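Long-range contacts in glutathionyl-hydroquinone reductase PcpF (Sphingobium chlorophenolicum, PDB 4FQU), which catalyses the glutathione-dependent reduction of glutathionyl-hydroquinones to hydroquinones, a step in the breakdown of the pollutant pentachlorophenol: residues L235-D239 / R251-D255; V263-S268 / L306-T310; L60-L65 / H269-T275. All coordinates share one frame; numbering follows the deposited sequence.

Interaction 1 (L235-D239 / R251-D255); sequences LVRFD and RRIAD
The turn leading into helix 257-268 is tied back to helix 226-245 by Asp-239, whose carboxylate faces the backbone N-H groups at the start of the 3-10 turn 253-255. Ile-253 N donates to Asp-239 OD1 over 2.8 Å, at an angle of 141°, and meets that oxygen on its syn lone pair. Ala-254 N lies near the other oxygen, OD2, but its modelled place is doubtful. Beside this polar grip, Ile-253 drops its side chain onto Phe-238: CD1 sits 3.6 Å from the ring centroid and 18° off the normal, a CH-pi contact over one face. The ring gets there because its CG stands opposite the backbone N (chi1 -163°). Its edge looks at the carbonyl of Arg-251, with CE1 4.0 Å from O. In this all-helical GST C-terminal domain, Phe-203 of helix 192-212 also packs on the Phe-238 side chain. A serine in place of this phenylalanine would probably take the ring face from under Ile-253 CD1 and open a gap toward helix 192-212. Further along the turn, Arg-252 holds Asp-255 side-on, NE to OD2 at 3.2 Å and NH2 to OD1 at 2.8 Å. The negative charge of Asp-255 probably offsets part of the repulsion between this guanidinium and that of Arg-252 of the second subunit, which lies close by.

Interaction 2 (V263-S268 / L306-T310); sequences VGKLAS and LPGLT
Leu-306 turns its CG away from its own carbonyl carbon (chi1 -60°), while Val-263 swings CG1 opposite its backbone N (chi1 153°); the two side chains then meet at about a right angle, with Leu-306 CD2 3.9 Å from Val-263 CG1. The same valine methyl lies 4.3 Å from Pro-307 CD, and the other leucine branch, CD1, reaches only to the margin of Ala-267, 4.5 Å from CB. Further along the tail the two backbones come together at glycines: the CA atoms of Gly-264 and Gly-308 are 5.0 Å apart. With no side chain on Gly-264, the Gly-308 carbonyl can lie against the helix; a CB on Gly-264 would point toward the tail and probably crowd that oxygen, though Gly-308 is poorly ordered. Gly-264 O and Gly-308 O are both acceptors, and no hydrogen bond crosses the contact. Ser-268 keeps its hydroxyl within the helix, OG donating to Gly-264 O over 2.9 Å from 36° above the carbonyl plane. Leu-309 is modelled beside this serine, but it too is poorly ordered, and that end of the contact is less certain. The whole is a chain tail without regular structure, laid by van der Waals contact across the last turns of helix 257-268, on the outside of the helical C-terminal domain of a glutathione transferase.

Interaction 3 (L60-L65 / H269-T275); sequences LIMRAL and HERVAPT
Apolar contact carries most of this junction, and Val-272 is at its middle. Its CG2, set opposite the carbonyl carbon by a chi1 of 168°, lies 3.8 Å from Ile-61 CG2 and 3.7 Å from Leu-65 CD1, the valine bearing obliquely on side chains one helical turn apart. Leu-65 CD1 also reaches the His-269 ring, 3.9 Å from CE1. At the other end Thr-275 rests its methyl on Leu-60, with CG2 4.0 Å from CB. Between Leu-65 and Leu-60 along the helix, Ala-64 presents its small CB to the carbonyl of Arg-271, and the backbones can approach to 5.6 Å between the CA atoms of these two residues. Helix 54-65 is the first helix of the thioredoxin-like N-terminal domain, whose probable nucleophile, Cys-53, just precedes it; the loop 269-275 belongs to the helical C-terminal domain, so this is part of the interface between the two GST domains. Ile-229 of helix 226-245 continues it, packing on both Ile-61 and Leu-65. Among the polar groups, Thr-275 OG1 donates to Val-272 O over 2.6 Å, in the carbonyl plane and on a lone pair, and the same oxygen takes the N-H of Thr-275. That hydroxyl is hydrogen-bonded to His-57 NE2 as well, which ties the loop to the helix one turn before Leu-60. Arg-271 runs extended past the C-terminal end of the helix, its CD 3.8 Å from Ala-64 O, toward a weak, long ion pair with Glu-69.

Interactions 1 and 2 follow one another along the chain, their centres about 12 Å apart, and touch where Leu-235 of helix 226-245 packs on Val-263 of helix 257-268. Interaction 3 lies about 13 Å from interaction 2 between centres; the loop 269-275 leaves the end of helix 257-268, and Val-272 packs against the backbone of Leu-266. Interaction 3 spans from the N-terminal domain to the C-terminal one, with interaction 1 within that span, while interaction 2 crosses it. Interactions 1 and 3 do not touch, but His-57 links their segments, hydrogen-bonded to both Arg-237 and Thr-275. Helix 257-268 thus stands between the tail and the domain interface.

Interaction 1 (L235-D239 / R251-D255)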
loop_
_atom_site.group_PDB
_atom_site.type_symbol
_atom_site.label_atom_id
_atom_site.label_comp_id
_atom_site.label_asym_id
_atom_site.label_seq_id
_atom_site.Cartn_x
_atom_site.Cartn_y
_atom_site.Cartn_z
ATOM N N LEU A 235 -14.349 -0.131 7.974
ATOM C CA LEU A 235 -13.546 0.950 8.503
ATOM C C LEU A 235 -12.344 0.486 9.390
ATOM O O LEU A 235 -11.215 0.955 9.239
ATOM C CB LEU A 235 -14.454 1.935 9.239
ATOM C CG LEU A 235 -15.037 3.039 8.372
ATOM C CD1 LEU A 235 -15.157 2.562 6.987
ATOM C CD2 LEU A 235 -16.371 3.496 8.918
ATOM N N VAL A 236 -12.562 -0.450 10.303
ATOM C CA VAL A 236 -11.567 -0.686 11.336
ATOM C C VAL A 236 -10.289 -1.292 10.742
ATOM O O VAL A 236 -9.198 -1.176 11.314
ATOM C CB VAL A 236 -12.154 -1.575 12.421
ATOM C CG1 VAL A 236 -12.128 -2.996 11.969
ATOM C CG2 VAL A 236 -11.412 -1.402 13.740
ATOM N N ARG A 237 -10.448 -1.915 9.583
ATOM C CA ARG A 237 -9.361 -2.560 8.874
ATOM C C ARG A 237 -8.784 -1.659 7.777
ATOM O O ARG A 237 -7.806 -2.022 7.057
ATOM C CB ARG A 237 -9.873 -3.825 8.202
ATOM C CG ARG A 237 -9.962 -4.965 9.077
ATOM C CD ARG A 237 -11.017 -5.868 8.608
ATOM N NE ARG A 237 -11.104 -6.989 9.520
ATOM C CZ ARG A 237 -11.909 -7.039 10.564
ATOM N NH1 ARG A 237 -12.741 -6.049 10.839
ATOM N NH2 ARG A 237 -11.880 -8.094 11.339
ATOM N N PHE A 238 -9.378 -0.484 7.630
ATOM C CA PHE A 238 -9.135 0.273 6.404
ATOM C C PHE A 238 -7.732 0.812 6.235
ATOM O O PHE A 238 -7.004 0.368 5.364
ATOM C CB PHE A 238 -10.072 1.416 6.282
ATOM C CG PHE A 238 -10.134 1.929 4.937
ATOM C CD1 PHE A 238 -9.245 2.889 4.519
ATOM C CD2 PHE A 238 -11.060 1.430 4.050
ATOM C CE1 PHE A 238 -9.302 3.380 3.240
ATOM C CE2 PHE A 238 -11.135 1.924 2.784
ATOM C CZ PHE A 238 -10.257 2.904 2.370
ATOM N N ASP A 239 -7.377 1.788 7.067
ATOM C CA ASP A 239 -6.038 2.340 7.060
ATOM C C ASP A 239 -4.949 1.319 7.334
ATOM O O ASP A 239 -3.812 1.508 6.931
ATOM C CB ASP A 239 -5.901 3.450 8.096
ATOM C CG ASP A 239 -6.756 4.642 7.787
ATOM O OD1 ASP A 239 -7.431 4.643 6.745
ATOM O OD2 ASP A 239 -6.742 5.593 8.596
ATOM N N ARG A 251 -7.496 8.446 0.017
ATOM C CA ARG A 251 -7.088 9.055 1.289
ATOM C C ARG A 251 -7.324 8.089 2.456
ATOM O O ARG A 251 -7.668 6.950 2.248
ATOM C CB ARG A 251 -7.814 10.363 1.522
ATOM C CG ARG A 251 -9.307 10.245 1.751
ATOM C CD ARG A 251 -9.953 11.629 1.615
ATOM N NE ARG A 251 -10.959 11.632 0.561
ATOM C CZ ARG A 251 -10.767 12.141 -0.650
ATOM N NH1 ARG A 251 -9.600 12.714 -0.921
ATOM N NH2 ARG A 251 -11.755 12.101 -1.563
ATOM N N ARG A 252 -7.137 8.520 3.689
ATOM C CA ARG A 252 -7.290 7.585 4.796
ATOM C C ARG A 252 -8.607 7.801 5.469
ATOM O O ARG A 252 -9.134 8.882 5.431
ATOM C CB ARG A 252 -6.175 7.796 5.800
ATOM C CG ARG A 252 -4.852 7.646 5.177
ATOM C CD ARG A 252 -3.753 8.129 6.058
ATOM N NE ARG A 252 -4.013 9.483 6.477
ATOM C CZ ARG A 252 -3.739 9.945 7.684
ATOM N NH1 ARG A 252 -3.198 9.141 8.586
ATOM N NH2 ARG A 252 -4.016 11.198 7.973
ATOM N N ILE A 253 -9.146 6.776 6.092
ATOM C CA ILE A 253 -10.294 7.010 6.947
ATOM C C ILE A 253 -9.926 8.072 7.979
ATOM O O ILE A 253 -10.796 8.829 8.459
ATOM C CB ILE A 253 -10.754 5.749 7.695
ATOM C CG1 ILE A 253 -10.882 4.576 6.736
ATOM C CG2 ILE A 253 -12.078 6.007 8.401
ATOM C CD1 ILE A 253 -11.830 4.841 5.661
ATOM N N ALA A 254 -8.634 8.123 8.308
ATOM C CA ALA A 254 -8.104 9.115 9.228
ATOM C C ALA A 254 -8.318 10.518 8.693
ATOM O O ALA A 254 -8.196 11.485 9.407
ATOM C CB ALA A 254 -6.668 8.882 9.425
ATOM N N ASP A 255 -8.645 10.645 7.423
ATOM C CA ASP A 255 -8.770 11.971 6.870
ATOM C C ASP A 255 -10.211 12.387 6.805
ATOM O O ASP A 255 -10.525 13.436 6.260
ATOM C CB ASP A 255 -8.164 12.009 5.485
ATOM C CG ASP A 255 -6.690 11.702 5.492
ATOM O OD1 ASP A 255 -5.991 12.309 6.345
ATOM O OD2 ASP A 255 -6.242 10.878 4.644
#

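Interaction 2 (V263-S268 / L306-T310)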
loop_
_atom_site.group_PDB
_atom_site.type_symbol
_atom_site.label_atom_id
_atom_site.label_comp_id
_atom_site.label_asym_id
_atom_site.label_seq_id
_atom_site.Cartn_x
_atom_site.Cartn_y
_atom_site.Cartn_z
ATOM N N VAL A 263 -15.677 5.457 14.137
ATOM C CA VAL A 263 -14.793 4.343 14.403
ATOM C C VAL A 263 -14.232 4.336 15.806
ATOM O O VAL A 263 -14.119 3.280 16.419
ATOM C CB VAL A 263 -13.646 4.368 13.449
ATOM C CG1 VAL A 263 -12.403 3.683 14.081
ATOM C CG2 VAL A 263 -14.102 3.767 12.123
ATOM N N GLY A 264 -13.861 5.512 16.308
ATOM C CA GLY A 264 -13.341 5.638 17.658
ATOM C C GLY A 264 -14.425 5.275 18.661
ATOM O O GLY A 264 -14.210 4.487 19.556
ATOM N N LYS A 265 -15.604 5.848 18.495
ATOM C CA LYS A 265 -16.746 5.556 19.333
ATOM C C LYS A 265 -16.909 4.057 19.530
ATOM O O LYS A 265 -17.019 3.560 20.653
ATOM C CB LYS A 265 -17.973 6.112 18.639
ATOM C CG LYS A 265 -19.174 6.396 19.478
ATOM C CD LYS A 265 -20.059 7.372 18.699
ATOM C CE LYS A 265 -21.477 7.491 19.252
ATOM N NZ LYS A 265 -21.615 7.819 20.719
ATOM N N LEU A 266 -16.905 3.337 18.420
ATOM C CA LEU A 266 -17.189 1.919 18.437
ATOM C C LEU A 266 -15.999 1.068 18.865
ATOM O O LEU A 266 -16.158 -0.016 19.400
ATOM C CB LEU A 266 -17.693 1.475 17.061
ATOM C CG LEU A 266 -19.213 1.438 16.888
ATOM C CD1 LEU A 266 -19.626 1.230 15.421
ATOM C CD2 LEU A 266 -19.710 0.341 17.768
ATOM N N ALA A 267 -14.796 1.536 18.611
ATOM C CA ALA A 267 -13.645 0.723 18.947
ATOM C C ALA A 267 -13.358 0.896 20.430
ATOM O O ALA A 267 -12.458 0.272 20.977
ATOM C CB ALA A 267 -12.482 1.119 18.120
ATOM N N SER A 268 -14.162 1.740 21.077
ATOM C CA SER A 268 -13.952 2.122 22.475
ATOM C C SER A 268 -14.993 1.511 23.368
ATOM O O SER A 268 -14.821 1.462 24.591
ATOM C CB SER A 268 -14.000 3.633 22.654
ATOM O OG SER A 268 -12.852 4.212 22.072
ATOM N N LEU A 306 -5.846 4.170 14.472
ATOM C CA LEU A 306 -7.172 4.556 14.947
ATOM C C LEU A 306 -7.071 5.782 15.839
ATOM O O LEU A 306 -5.995 6.361 15.932
ATOM C CB LEU A 306 -7.775 3.387 15.713
ATOM C CG LEU A 306 -7.976 2.073 14.933
ATOM C CD1 LEU A 306 -8.655 0.977 15.777
ATOM C CD2 LEU A 306 -8.773 2.333 13.691
ATOM N N PRO A 307 -8.199 6.239 16.438
ATOM C CA PRO A 307 -8.125 7.163 17.597
ATOM C C PRO A 307 -8.716 6.655 18.964
ATOM O O PRO A 307 -8.593 5.468 19.351
ATOM C CB PRO A 307 -8.891 8.412 17.096
ATOM C CG PRO A 307 -9.672 7.943 15.840
ATOM C CD PRO A 307 -9.461 6.445 15.704
ATOM N N GLY A 308 -9.330 7.582 19.703
ATOM C CA GLY A 308 -9.992 7.254 20.959
ATOM C C GLY A 308 -11.438 7.740 20.964
ATOM O O GLY A 308 -12.254 7.220 20.189
ATOM N N LEU A 309 -11.751 8.714 21.840
ATOM C CA LEU A 309 -13.045 9.465 21.880
ATOM C C LEU A 309 -12.957 10.816 22.670
ATOM O O LEU A 309 -13.100 10.823 23.894
ATOM C CB LEU A 309 -14.214 8.599 22.428
ATOM C CG LEU A 309 -14.082 7.133 22.908
ATOM C CD1 LEU A 309 -12.927 6.897 23.943
ATOM C CD2 LEU A 309 -15.439 6.573 23.431
ATOM N N THR A 310 -12.742 11.946 21.979
ATOM C CA THR A 310 -12.445 13.240 22.652
ATOM C C THR A 310 -12.970 14.566 21.990
ATOM O O THR A 310 -12.171 15.421 21.585
ATOM C CB THR A 310 -10.902 13.361 22.980
ATOM O OG1 THR A 310 -10.641 14.548 23.742
ATOM C CG2 THR A 310 -10.036 13.350 21.699
#

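Interaction 3 (L60-L65 / H269-T275)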
loop_
_atom_site.group_PDB
_atom_site.type_symbol
_atom_site.label_atom_id
_atom_site.label_comp_id
_atom_site.label_asym_id
_atom_site.label_seq_id
_atom_site.Cartn_x
_atom_site.Cartn_y
_atom_site.Cartn_z
ATOM N N LEU A 60 -19.551 -11.231 15.352
ATOM C CA LEU A 60 -18.962 -11.086 16.693
ATOM C C LEU A 60 -19.476 -9.828 17.431
ATOM O O LEU A 60 -19.781 -9.851 18.625
ATOM C CB LEU A 60 -17.435 -11.131 16.670
ATOM C CG LEU A 60 -16.707 -12.387 16.218
ATOM C CD1 LEU A 60 -15.271 -12.012 16.187
ATOM C CD2 LEU A 60 -16.930 -13.552 17.154
ATOM N N ILE A 61 -19.594 -8.730 16.710
ATOM C CA ILE A 61 -20.068 -7.528 17.326
ATOM C C ILE A 61 -21.500 -7.657 17.808
ATOM O O ILE A 61 -21.840 -7.118 18.856
ATOM C CB ILE A 61 -19.982 -6.382 16.396
ATOM C CG1 ILE A 61 -18.505 -6.168 16.033
ATOM C CG2 ILE A 61 -20.594 -5.190 17.066
ATOM C CD1 ILE A 61 -18.227 -5.203 14.882
ATOM N N MET A 62 -22.353 -8.355 17.058
ATOM C CA MET A 62 -23.728 -8.519 17.499
ATOM C C MET A 62 -23.754 -9.512 18.640
ATOM O O MET A 62 -24.600 -9.394 19.520
ATOM C CB MET A 62 -24.667 -8.970 16.401
ATOM C CG MET A 62 -26.121 -8.941 16.800
ATOM S SD MET A 62 -26.833 -7.317 16.967
ATOM C CE MET A 62 -26.799 -6.744 15.333
ATOM N N ARG A 63 -22.832 -10.471 18.670
ATOM C CA ARG A 63 -22.876 -11.458 19.743
ATOM C C ARG A 63 -22.478 -10.789 21.035
ATOM O O ARG A 63 -23.018 -11.104 22.083
ATOM C CB ARG A 63 -21.945 -12.606 19.482
ATOM C CG ARG A 63 -21.752 -13.547 20.639
ATOM C CD ARG A 63 -21.359 -14.891 20.050
ATOM N NE ARG A 63 -20.731 -15.776 21.000
ATOM C CZ ARG A 63 -19.501 -15.603 21.459
ATOM N NH1 ARG A 63 -18.793 -14.565 21.054
ATOM N NH2 ARG A 63 -18.977 -16.467 22.310
ATOM N N ALA A 64 -21.541 -9.849 20.972
ATOM C CA ALA A 64 -21.232 -9.110 22.179
ATOM C C ALA A 64 -22.343 -8.124 22.608
ATOM O O ALA A 64 -22.750 -8.087 23.773
ATOM C CB ALA A 64 -19.943 -8.404 22.032
ATOM N N LEU A 65 -22.821 -7.334 21.656
ATOM C CA LEU A 65 -23.713 -6.236 21.942
ATOM C C LEU A 65 -24.982 -6.730 22.631
ATOM O O LEU A 65 -25.598 -5.991 23.418
ATOM C CB LEU A 65 -24.030 -5.510 20.640
ATOM C CG LEU A 65 -23.458 -4.133 20.304
ATOM C CD1 LEU A 65 -22.208 -3.825 21.034
ATOM C CD2 LEU A 65 -23.231 -3.969 18.825
ATOM N N HIS A 269 -16.078 1.070 22.757
ATOM C CA HIS A 269 -17.108 0.366 23.461
ATOM C C HIS A 269 -16.470 -0.900 24.051
ATOM O O HIS A 269 -15.960 -1.718 23.285
ATOM C CB HIS A 269 -18.164 0.011 22.421
ATOM C CG HIS A 269 -19.503 -0.299 22.989
ATOM N ND1 HIS A 269 -19.802 -1.513 23.578
ATOM C CD2 HIS A 269 -20.634 0.438 23.042
ATOM C CE1 HIS A 269 -21.061 -1.511 23.970
ATOM N NE2 HIS A 269 -21.586 -0.337 23.664
ATOM N N GLU A 270 -16.466 -1.075 25.386
ATOM C CA GLU A 270 -16.099 -2.369 25.968
ATOM C C GLU A 270 -16.976 -3.243 25.174
ATOM O O GLU A 270 -17.938 -2.763 24.607
ATOM C CB GLU A 270 -16.556 -2.449 27.406
ATOM C CG GLU A 270 -16.500 -1.118 28.177
ATOM C CD GLU A 270 -16.201 -1.266 29.708
ATOM O OE1 GLU A 270 -16.655 -2.257 30.335
ATOM O OE2 GLU A 270 -15.501 -0.385 30.289
ATOM N N ARG A 271 -16.733 -4.516 25.075
ATOM C CA ARG A 271 -17.744 -5.306 24.301
ATOM C C ARG A 271 -17.498 -5.400 22.840
ATOM O O ARG A 271 -17.495 -6.495 22.331
ATOM C CB ARG A 271 -19.182 -4.785 24.421
ATOM C CG ARG A 271 -19.981 -5.463 25.537
ATOM C CD ARG A 271 -21.420 -4.963 25.570
ATOM N NE ARG A 271 -22.033 -5.205 26.858
ATOM C CZ ARG A 271 -22.119 -6.408 27.402
ATOM N NH1 ARG A 271 -21.633 -7.467 26.738
ATOM N NH2 ARG A 271 -22.677 -6.545 28.605
ATOM N N VAL A 272 -17.341 -4.264 22.161
ATOM C CA VAL A 272 -16.888 -4.285 20.783
ATOM C C VAL A 272 -15.351 -4.393 20.760
ATOM O O VAL A 272 -14.757 -5.217 20.060
ATOM C CB VAL A 272 -17.348 -3.068 20.027
ATOM C CG1 VAL A 272 -16.632 -3.007 18.763
ATOM C CG2 VAL A 272 -18.793 -3.177 19.694
ATOM N N ALA A 273 -14.690 -3.590 21.574
ATOM C CA ALA A 273 -13.224 -3.591 21.605
ATOM C C ALA A 273 -12.592 -5.017 21.632
ATOM O O ALA A 273 -11.631 -5.304 20.919
ATOM C CB ALA A 273 -12.683 -2.660 22.781
ATOM N N PRO A 274 -13.126 -5.913 22.454
ATOM C CA PRO A 274 -12.503 -7.226 22.488
ATOM C C PRO A 274 -12.713 -8.023 21.231
ATOM O O PRO A 274 -12.093 -9.071 21.108
ATOM C CB PRO A 274 -13.204 -7.916 23.641
ATOM C CG PRO A 274 -13.620 -6.824 24.493
ATOM C CD PRO A 274 -13.997 -5.712 23.608
ATOM N N THR A 275 -13.549 -7.552 20.315
ATOM C CA THR A 275 -13.756 -8.302 19.087
ATOM C C THR A 275 -12.783 -7.876 17.996
ATOM O O THR A 275 -12.805 -8.415 16.889
ATOM C CB THR A 275 -15.215 -8.244 18.566
ATOM O OG1 THR A 275 -15.568 -6.912 18.208
ATOM C CG2 THR A 275 -16.199 -8.757 19.609
#